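Local coordinates for protein botulinum neurotoxin type G (Clostridium botulinum, PDB 3MPP) that attaches a clostridial neurotoxin to the surface of its target cell, through a receptor-binding fragment made of two subdomains, the second with a probable ganglioside site, at residues A[243-247]-A[415-419]; A[361-365]-A[418-422]; A[373-379]-A[399-404]. The protein carries 4 engineered substitutions. All blocks are in the same frame, centred on the assembly; numbering follows the deposited sequence. Where two conformers were deposited one is given.

Contact 1: residues A[243-247]-A[415-419]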
loop_
_atom_site.group_PDB
_atom_site.type_symbol
_atom_site.label_atom_id
_atom_site.label_comp_id
_atom_site.label_asym_id
_atom_site.label_seq_id
_atom_site.Cartn_x
_atom_site.Cartn_y
_atom_site.Cartn_z
ATOM N N PHE A 243 -7.946 -10.528 -2.434
ATOM C CA PHE A 243 -7.014 -10.563 -3.546
ATOM C C PHE A 243 -5.995 -11.684 -3.330
ATOM O O PHE A 243 -5.460 -11.826 -2.230
ATOM C CB PHE A 243 -6.328 -9.200 -3.682
ATOM C CG PHE A 243 -5.185 -9.174 -4.655
ATOM C CD1 PHE A 243 -5.406 -8.914 -6.003
ATOM C CD2 PHE A 243 -3.877 -9.363 -4.220
ATOM C CE1 PHE A 243 -4.348 -8.877 -6.904
ATOM C CE2 PHE A 243 -2.804 -9.329 -5.132
ATOM C CZ PHE A 243 -3.041 -9.079 -6.461
ATOM N N ASN A 244 -5.743 -12.464 -4.382
ATOM C CA ASN A 244 -4.724 -13.520 -4.363
ATOM C C ASN A 244 -3.456 -13.144 -5.140
ATOM O O ASN A 244 -3.511 -12.898 -6.341
ATOM C CB ASN A 244 -5.300 -14.837 -4.904
ATOM C CG ASN A 244 -4.375 -16.001 -4.665
ATOM O OD1 ASN A 244 -3.431 -16.199 -5.413
ATOM N ND2 ASN A 244 -4.634 -16.771 -3.602
ATOM N N GLN A 245 -2.313 -13.130 -4.456
ATOM C CA GLN A 245 -1.054 -12.747 -5.086
ATOM C C GLN A 245 -0.626 -13.702 -6.210
ATOM O O GLN A 245 -0.028 -13.272 -7.180
ATOM C CB GLN A 245 0.087 -12.617 -4.066
ATOM C CG GLN A 245 1.420 -12.178 -4.724
ATOM C CD GLN A 245 2.591 -12.173 -3.761
ATOM O OE1 GLN A 245 2.591 -12.891 -2.769
ATOM N NE2 GLN A 245 3.588 -11.338 -4.040
ATOM N N GLY A 246 -0.942 -14.987 -6.086
ATOM C CA GLY A 246 -0.553 -15.946 -7.111
ATOM C C GLY A 246 -1.462 -15.974 -8.333
ATOM O O GLY A 246 -1.032 -16.322 -9.430
ATOM N N MET A 247 -2.728 -15.614 -8.138
ATOM C CA MET A 247 -3.704 -15.616 -9.221
ATOM C C MET A 247 -4.398 -14.274 -9.159
ATOM O O MET A 247 -5.473 -14.136 -8.570
ATOM C CB MET A 247 -4.687 -16.775 -9.031
ATOM C CG MET A 247 -3.946 -18.116 -8.947
ATOM S SD MET A 247 -4.982 -19.580 -8.822
ATOM C CE MET A 247 -5.829 -19.478 -10.397
ATOM N N ARG A 415 5.842 -20.094 -4.961
ATOM C CA ARG A 415 4.506 -20.629 -4.668
ATOM C C ARG A 415 3.676 -19.546 -3.973
ATOM O O ARG A 415 3.750 -19.372 -2.754
ATOM C CB ARG A 415 4.646 -21.888 -3.789
ATOM C CG ARG A 415 3.337 -22.535 -3.294
ATOM C CD ARG A 415 3.632 -23.643 -2.246
ATOM N NE ARG A 415 4.269 -23.084 -1.044
ATOM C CZ ARG A 415 5.032 -23.780 -0.204
ATOM N NH1 ARG A 415 5.253 -25.065 -0.423
ATOM N NH2 ARG A 415 5.583 -23.191 0.858
ATOM N N LEU A 416 2.892 -18.813 -4.755
ATOM C CA LEU A 416 2.289 -17.562 -4.289
ATOM C C LEU A 416 0.781 -17.669 -4.067
ATOM O O LEU A 416 0.169 -16.724 -3.591
ATOM C CB LEU A 416 2.584 -16.425 -5.286
ATOM C CG LEU A 416 4.064 -16.171 -5.606
ATOM C CD1 LEU A 416 4.235 -15.088 -6.684
ATOM C CD2 LEU A 416 4.855 -15.817 -4.327
ATOM N N GLY A 417 0.194 -18.814 -4.416
ATOM C CA GLY A 417 -1.246 -19.012 -4.254
ATOM C C GLY A 417 -1.819 -18.941 -2.833
ATOM O O GLY A 417 -3.036 -18.877 -2.652
ATOM N N CYS A 418 -0.960 -18.997 -1.822
ATOM C CA CYS A 418 -1.421 -18.886 -0.442
ATOM C C CYS A 418 -1.189 -17.486 0.099
ATOM O O CYS A 418 -1.277 -17.267 1.302
ATOM C CB CYS A 418 -0.698 -19.888 0.476
ATOM S SG CYS A 418 1.116 -19.879 0.299
ATOM N N ASN A 419 -0.909 -16.537 -0.782
ATOM C CA ASN A 419 -0.684 -15.164 -0.315
ATOM C C ASN A 419 -1.860 -14.298 -0.694
ATOM O O ASN A 419 -2.213 -14.217 -1.868
ATOM C CB ASN A 419 0.606 -14.589 -0.900
ATOM C CG ASN A 419 1.818 -15.396 -0.510
ATOM O OD1 ASN A 419 1.885 -15.914 0.604
ATOM N ND2 ASN A 419 2.780 -15.517 -1.424
#
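Asn244 and Gln245 meet the turn 416-419 mainly through polar groups, and the dense part of the contact lies where the end of strand 239-244 runs into that turn. The backbone N of Gln245 donates to Asn419 O at 2.8 Å. Beside this bond the amide of Asn244 reaches across, its ND2 2.8 Å from Gly417 O; the bond is nearly straight (168°) and lies in the plane of the Asn244 amide, though it meets the Gly417 carbonyl from above. The other end of the same amide, OD1, turns back as an Asx motif to take the N-H of Met247 at 2.9 Å, which leaves the group little freedom to rotate. Gly246 CA lies 3.7 Å from Leu416 CB.

The more open side is built by Gln245 and Leu416. With CG anti to the backbone N (chi1 -179°), the extended Gln245 chain runs alongside Asn419; its OE1 receives a weak bond from Asn419 ND2, and its NE2 bonds to Glu357. Asn419 OD1 bonds to the hydroxyl of Tyr356, among others. Between the two segments the bonds are thus all amide or backbone, and they fix the type I turn against the strand end without any salt bridge.

Contact 2: residues A[361-365]-A[418-422]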
loop_
_atom_site.group_PDB
_atom_site.type_symbol
_atom_site.label_atom_id
_atom_site.label_comp_id
_atom_site.label_asym_id
_atom_site.label_seq_id
_atom_site.Cartn_x
_atom_site.Cartn_y
_atom_site.Cartn_z
ATOM N N TYR A 361 2.365 -6.324 1.381
ATOM C CA TYR A 361 1.076 -6.259 2.047
ATOM C C TYR A 361 0.341 -7.611 2.025
ATOM O O TYR A 361 -0.833 -7.680 2.339
ATOM C CB TYR A 361 0.220 -5.166 1.405
ATOM C CG TYR A 361 0.902 -3.809 1.385
ATOM C CD1 TYR A 361 1.830 -3.455 2.375
ATOM C CD2 TYR A 361 0.592 -2.872 0.411
ATOM C CE1 TYR A 361 2.460 -2.189 2.369
ATOM C CE2 TYR A 361 1.207 -1.617 0.392
ATOM C CZ TYR A 361 2.136 -1.282 1.372
ATOM O OH TYR A 361 2.729 -0.035 1.342
ATOM N N ASN A 362 1.049 -8.674 1.656
ATOM C CA ASN A 362 0.478 -10.014 1.647
ATOM C C ASN A 362 0.445 -10.669 3.027
ATOM O O ASN A 362 1.223 -10.335 3.906
ATOM C CB ASN A 362 1.276 -10.905 0.703
ATOM C CG ASN A 362 1.238 -10.407 -0.722
ATOM O OD1 ASN A 362 0.191 -10.438 -1.378
ATOM N ND2 ASN A 362 2.375 -9.916 -1.206
ATOM N N CYS A 363 -0.446 -11.632 3.196
ATOM C CA CYS A 363 -0.514 -12.399 4.430
ATOM C C CYS A 363 -1.011 -13.792 4.082
ATOM O O CYS A 363 -1.475 -14.027 2.966
ATOM C CB CYS A 363 -1.450 -11.723 5.444
ATOM S SG CYS A 363 -3.171 -11.675 4.899
ATOM N N GLN A 364 -0.879 -14.718 5.027
ATOM C CA GLN A 364 -1.314 -16.100 4.832
ATOM C C GLN A 364 -2.372 -16.420 5.875
ATOM O O GLN A 364 -2.417 -15.782 6.928
ATOM C CB GLN A 364 -0.135 -17.070 5.011
ATOM C CG GLN A 364 1.020 -16.869 4.010
ATOM C CD GLN A 364 1.925 -15.692 4.357
ATOM O OE1 GLN A 364 2.267 -15.465 5.527
ATOM N NE2 GLN A 364 2.328 -14.945 3.334
ATOM N N ILE A 365 -3.223 -17.403 5.593
ATOM C CA ILE A 365 -4.267 -17.779 6.551
ATOM C C ILE A 365 -4.111 -19.251 6.900
ATOM O O ILE A 365 -4.201 -20.105 6.027
ATOM C CB ILE A 365 -5.683 -17.509 5.996
ATOM C CG1 ILE A 365 -5.793 -16.060 5.527
ATOM C CG2 ILE A 365 -6.753 -17.837 7.060
ATOM C CD1 ILE A 365 -6.766 -15.822 4.390
ATOM N N CYS A 418 -0.960 -18.997 -1.822
ATOM C CA CYS A 418 -1.421 -18.886 -0.442
ATOM C C CYS A 418 -1.189 -17.486 0.099
ATOM O O CYS A 418 -1.277 -17.267 1.302
ATOM C CB CYS A 418 -0.698 -19.888 0.476
ATOM S SG CYS A 418 1.116 -19.879 0.299
ATOM N N ASN A 419 -0.909 -16.537 -0.782
ATOM C CA ASN A 419 -0.684 -15.164 -0.315
ATOM C C ASN A 419 -1.860 -14.298 -0.694
ATOM O O ASN A 419 -2.213 -14.217 -1.868
ATOM C CB ASN A 419 0.606 -14.589 -0.900
ATOM C CG ASN A 419 1.818 -15.396 -0.510
ATOM O OD1 ASN A 419 1.885 -15.914 0.604
ATOM N ND2 ASN A 419 2.780 -15.517 -1.424
ATOM N N TRP A 420 -2.441 -13.637 0.305
ATOM C CA TRP A 420 -3.667 -12.878 0.123
ATOM C C TRP A 420 -3.505 -11.429 0.536
ATOM O O TRP A 420 -2.650 -11.105 1.373
ATOM C CB TRP A 420 -4.772 -13.495 0.991
ATOM C CG TRP A 420 -5.064 -14.965 0.700
ATOM C CD1 TRP A 420 -4.522 -16.055 1.335
ATOM C CD2 TRP A 420 -5.975 -15.490 -0.291
ATOM N NE1 TRP A 420 -5.040 -17.226 0.791
ATOM C CE2 TRP A 420 -5.934 -16.907 -0.196
ATOM C CE3 TRP A 420 -6.814 -14.905 -1.245
ATOM C CZ2 TRP A 420 -6.708 -17.740 -1.016
ATOM C CZ3 TRP A 420 -7.585 -15.738 -2.062
ATOM C CH2 TRP A 420 -7.513 -17.140 -1.947
ATOM N N GLN A 421 -4.334 -10.564 -0.047
ATOM C CA GLN A 421 -4.492 -9.208 0.466
ATOM C C GLN A 421 -5.968 -8.883 0.613
ATOM O O GLN A 421 -6.812 -9.380 -0.145
ATOM C CB GLN A 421 -3.812 -8.192 -0.461
ATOM C CG GLN A 421 -2.295 -8.420 -0.600
ATOM C CD GLN A 421 -1.636 -7.388 -1.484
ATOM O OE1 GLN A 421 -2.012 -6.215 -1.469
ATOM N NE2 GLN A 421 -0.637 -7.814 -2.253
ATOM N N PHE A 422 -6.270 -8.055 1.599
ATOM C CA PHE A 422 -7.635 -7.639 1.869
ATOM C C PHE A 422 -7.871 -6.220 1.330
ATOM O O PHE A 422 -7.101 -5.294 1.627
ATOM C CB PHE A 422 -7.898 -7.694 3.374
ATOM C CG PHE A 422 -7.943 -9.117 3.939
ATOM C CD1 PHE A 422 -9.138 -9.835 3.975
ATOM C CD2 PHE A 422 -6.796 -9.727 4.427
ATOM C CE1 PHE A 422 -9.191 -11.132 4.492
ATOM C CE2 PHE A 422 -6.836 -11.036 4.955
ATOM C CZ PHE A 422 -8.038 -11.734 4.980
HETATM O O HOH W 1 -3.703 -7.395 2.865
HETATM O O HOH W 2 -2.843 -18.608 3.121
#
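Ile365 and Cys363 place their side chains against the rings of Trp420 and Phe422, forming the apolar centre of the contact. The methyl CD1 of Ile365 sits over one face of the indole, 4.2 Å from the centroid of the five-membered ring in a CH-pi contact, and the isoleucine crosses the tryptophan at about a right angle. Cys363 approaches Phe422 differently: its sulfur lies at the ring edge, with SG 3.7 Å from CE2. A chi1 of 65° sets that sulfur between the backbone N and the carbonyl carbon, on the side facing the phenylalanine.

Around this centre the backbones of Cys363 and Trp420 form a single antiparallel bridge, a hydrogen-bonded pair. Trp420 N donates to Cys363 O and Cys363 N to Trp420 O, both at 2.9 Å. Two waters extend the pairing, one between Tyr361 O and Phe422 N, the other between Cys418 O and Ile365 N.

The polar edge consists of paired amides. Gln421 NE2 donates to Asn362 OD1 at 2.9 Å, the two amide planes 74° apart, and Gln364 NE2 donates to Asn419 OD1, also at 2.9 Å; this last oxygen is bonded to Tyr356 OH as well. In both pairs the donor stands above the acceptor's carbonyl plane, while the acceptor lies near the plane of the donor amide. Gln364 is held at its other end too, OE1 taking the backbone N-H of Tyr355.

Within the beta-trefoil subdomain, strand 420-423 also pairs with strand 239-244, and strand 364-368 runs between strands 346-353 and 373-382. From the last of these, the carbonyl of Phe377 receives the indole N-H of Trp420.

Contact 3: residues A[373-379]-A[399-404]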
loop_
_atom_site.group_PDB
_atom_site.type_symbol
_atom_site.label_atom_id
_atom_site.label_comp_id
_atom_site.label_asym_id
_atom_site.label_seq_id
_atom_site.Cartn_x
_atom_site.Cartn_y
_atom_site.Cartn_z
ATOM N N THR A 373 -2.305 -29.596 12.097
ATOM C CA THR A 373 -2.257 -28.481 11.161
ATOM C C THR A 373 -3.057 -28.861 9.919
ATOM O O THR A 373 -2.844 -29.926 9.345
ATOM C CB THR A 373 -0.798 -28.147 10.753
ATOM O OG1 THR A 373 -0.009 -27.901 11.924
ATOM C CG2 THR A 373 -0.757 -26.918 9.854
ATOM N N PHE A 374 -3.983 -28.002 9.508
ATOM C CA PHE A 374 -4.821 -28.310 8.349
ATOM C C PHE A 374 -4.288 -27.709 7.045
ATOM O O PHE A 374 -4.720 -28.087 5.961
ATOM C CB PHE A 374 -6.285 -27.918 8.605
ATOM C CG PHE A 374 -6.895 -28.639 9.773
ATOM C CD1 PHE A 374 -7.161 -29.997 9.702
ATOM C CD2 PHE A 374 -7.177 -27.968 10.948
ATOM C CE1 PHE A 374 -7.699 -30.670 10.779
ATOM C CE2 PHE A 374 -7.723 -28.639 12.031
ATOM C CZ PHE A 374 -7.984 -29.993 11.944
ATOM N N GLY A 375 -3.342 -26.781 7.163
ATOM C CA GLY A 375 -2.741 -26.148 6.003
ATOM C C GLY A 375 -2.999 -24.652 5.924
ATOM O O GLY A 375 -3.468 -24.053 6.891
ATOM N N LEU A 376 -2.670 -24.059 4.778
ATOM C CA LEU A 376 -2.916 -22.642 4.526
ATOM C C LEU A 376 -4.048 -22.495 3.506
ATOM O O LEU A 376 -4.255 -23.389 2.666
ATOM C CB LEU A 376 -1.633 -21.972 3.990
ATOM C CG LEU A 376 -0.408 -21.993 4.917
ATOM C CD1 LEU A 376 0.801 -21.217 4.273
ATOM C CD2 LEU A 376 -0.794 -21.401 6.255
ATOM N N PHE A 377 -4.796 -21.394 3.589
ATOM C CA PHE A 377 -5.783 -21.060 2.560
ATOM C C PHE A 377 -5.076 -20.770 1.243
ATOM O O PHE A 377 -4.014 -20.130 1.207
ATOM C CB PHE A 377 -6.587 -19.805 2.933
ATOM C CG PHE A 377 -7.644 -20.025 3.979
ATOM C CD1 PHE A 377 -7.568 -21.087 4.882
ATOM C CD2 PHE A 377 -8.698 -19.122 4.097
ATOM C CE1 PHE A 377 -8.556 -21.277 5.842
ATOM C CE2 PHE A 377 -9.683 -19.304 5.064
ATOM C CZ PHE A 377 -9.617 -20.377 5.932
ATOM N N GLY A 378 -5.697 -21.196 0.152
ATOM C CA GLY A 378 -5.150 -20.994 -1.175
ATOM C C GLY A 378 -6.226 -21.234 -2.210
ATOM O O GLY A 378 -7.435 -21.123 -1.922
ATOM N N ILE A 379 -5.789 -21.563 -3.411
ATOM C CA ILE A 379 -6.691 -21.873 -4.511
ATOM C C ILE A 379 -6.187 -23.168 -5.127
ATOM O O ILE A 379 -4.991 -23.293 -5.453
ATOM C CB ILE A 379 -6.716 -20.743 -5.554
ATOM C CG1 ILE A 379 -7.177 -19.435 -4.908
ATOM C CG2 ILE A 379 -7.657 -21.086 -6.725
ATOM C CD1 ILE A 379 -7.132 -18.224 -5.851
ATOM N N ILE A 399 -8.203 -25.032 1.533
ATOM C CA ILE A 399 -7.082 -25.095 2.465
ATOM C C ILE A 399 -6.225 -26.285 2.041
ATOM O O ILE A 399 -6.773 -27.333 1.674
ATOM C CB ILE A 399 -7.564 -25.214 3.938
ATOM C CG1 ILE A 399 -6.371 -25.202 4.908
ATOM C CG2 ILE A 399 -8.428 -26.453 4.140
ATOM C CD1 ILE A 399 -6.756 -24.936 6.376
ATOM N N SER A 400 -4.895 -26.123 2.045
ATOM C CA SER A 400 -4.012 -27.196 1.587
ATOM C C SER A 400 -2.711 -27.316 2.387
ATOM O O SER A 400 -2.096 -26.314 2.742
ATOM C CB SER A 400 -3.691 -27.004 0.102
ATOM O OG SER A 400 -2.854 -28.036 -0.364
ATOM N N GLN A 401 -2.318 -28.553 2.685
ATOM C CA GLN A 401 -1.016 -28.842 3.272
ATOM C C GLN A 401 0.133 -28.613 2.281
ATOM O O GLN A 401 1.292 -28.579 2.677
ATOM C CB GLN A 401 -0.961 -30.306 3.730
ATOM C CG GLN A 401 -2.142 -30.759 4.553
ATOM C CD GLN A 401 -1.981 -30.472 6.032
ATOM O OE1 GLN A 401 -2.350 -31.291 6.876
ATOM N NE2 GLN A 401 -1.433 -29.307 6.357
ATOM N N TRP A 402 -0.187 -28.495 0.992
ATOM C CA TRP A 402 0.832 -28.273 -0.041
ATOM C C TRP A 402 1.636 -27.005 0.241
ATOM O O TRP A 402 2.845 -26.946 -0.007
ATOM C CB TRP A 402 0.158 -28.185 -1.414
ATOM C CG TRP A 402 0.943 -27.480 -2.496
ATOM C CD1 TRP A 402 0.668 -26.257 -3.034
ATOM C CD2 TRP A 402 2.115 -27.962 -3.180
ATOM N NE1 TRP A 402 1.591 -25.944 -4.001
ATOM C CE2 TRP A 402 2.490 -26.974 -4.109
ATOM C CE3 TRP A 402 2.876 -29.133 -3.098
ATOM C CZ2 TRP A 402 3.596 -27.119 -4.952
ATOM C CZ3 TRP A 402 3.983 -29.269 -3.935
ATOM C CH2 TRP A 402 4.322 -28.277 -4.849
ATOM N N TYR A 403 0.957 -26.003 0.782
ATOM C CA TYR A 403 1.574 -24.700 1.040
ATOM C C TYR A 403 2.541 -24.698 2.227
ATOM O O TYR A 403 3.316 -23.758 2.394
ATOM C CB TYR A 403 0.501 -23.640 1.242
ATOM C CG TYR A 403 -0.378 -23.405 0.023
ATOM C CD1 TYR A 403 0.158 -22.932 -1.182
ATOM C CD2 TYR A 403 -1.751 -23.636 0.088
ATOM C CE1 TYR A 403 -0.663 -22.701 -2.282
ATOM C CE2 TYR A 403 -2.567 -23.420 -0.999
ATOM C CZ TYR A 403 -2.030 -22.942 -2.173
ATOM O OH TYR A 403 -2.875 -22.726 -3.228
ATOM N N LEU A 404 2.505 -25.751 3.038
ATOM C CA LEU A 404 3.416 -25.868 4.175
ATOM C C LEU A 404 4.637 -26.722 3.852
ATOM O O LEU A 404 5.557 -26.824 4.664
ATOM C CB LEU A 404 2.692 -26.450 5.399
ATOM C CG LEU A 404 1.602 -25.534 5.971
ATOM C CD1 LEU A 404 1.129 -26.069 7.277
ATOM C CD2 LEU A 404 2.156 -24.135 6.157
HETATM O O HOH W 3 -2.496 -21.883 -5.598
#
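Ile399 packs against Phe374 and Phe377 at the start of the second segment. With CG1 anti to its own N (chi1 -177°), the side chain reaches along strand 373-382, and CD1 comes within 3.8 Å of Phe374 CB and meets the Phe377 ring at its edge. Between these two phenylalanines, Gly375 CA comes within 3.3 Å of Ser400 O.

Ser400 then pairs with Leu376 as an antiparallel hydrogen-bonded pair: Ser400 N donates to Leu376 O at 2.9 Å, and Leu376 N returns a bond to Ser400 O. Ser400 OG accepts from the backbone N of Trp402 in an ST turn as the chain leaves the strand. The side chain of Gln401 lies beside the backbone of 373-375. Trp402, the probable ganglioside-binding residue, makes no contact with segment 373-379, but its CD1 lies over one face of the Tyr403 ring, toward the rim.

Tyr403 faces the strand, its CB 3.9 Å from Leu376 CB and its ring passing close to Gly378. The hydroxyl OH accepts the backbone N-H of Ile379 at 3.1 Å. Leu404 closes the segment, with CD2 3.6 Å from Leu376 CG and CD1 beside Thr373 CG2.

The two strands form a beta hairpin flanked by strand 364-368 beside 373-382 and by strand 332-339 beside 394-400; Val324 of strand 320-325 packs against Phe374, Phe377 and Ile399.

In the fold
All three contacts belong to the C-terminal subdomain of the receptor-binding domain and reach the same antiparallel sheet. Contacts 1 and 2 are neighbours, with centres 7 Å apart; they share Cys418 and Asn419, and join the 415-422 region to two earlier parts of the chain. Contact 3 lies 12 to 13 Å from both, and its hairpin falls within the sequence interval that each of them spans. Strand 364-368, which holds part of contact 2, pairs with strand 373-382 of contact 3, while Cys418 packs against Tyr403. The probable ganglioside-binding motif is thereby tied through Cys418 to the 415-422 region, near the subdomain's C-terminal end.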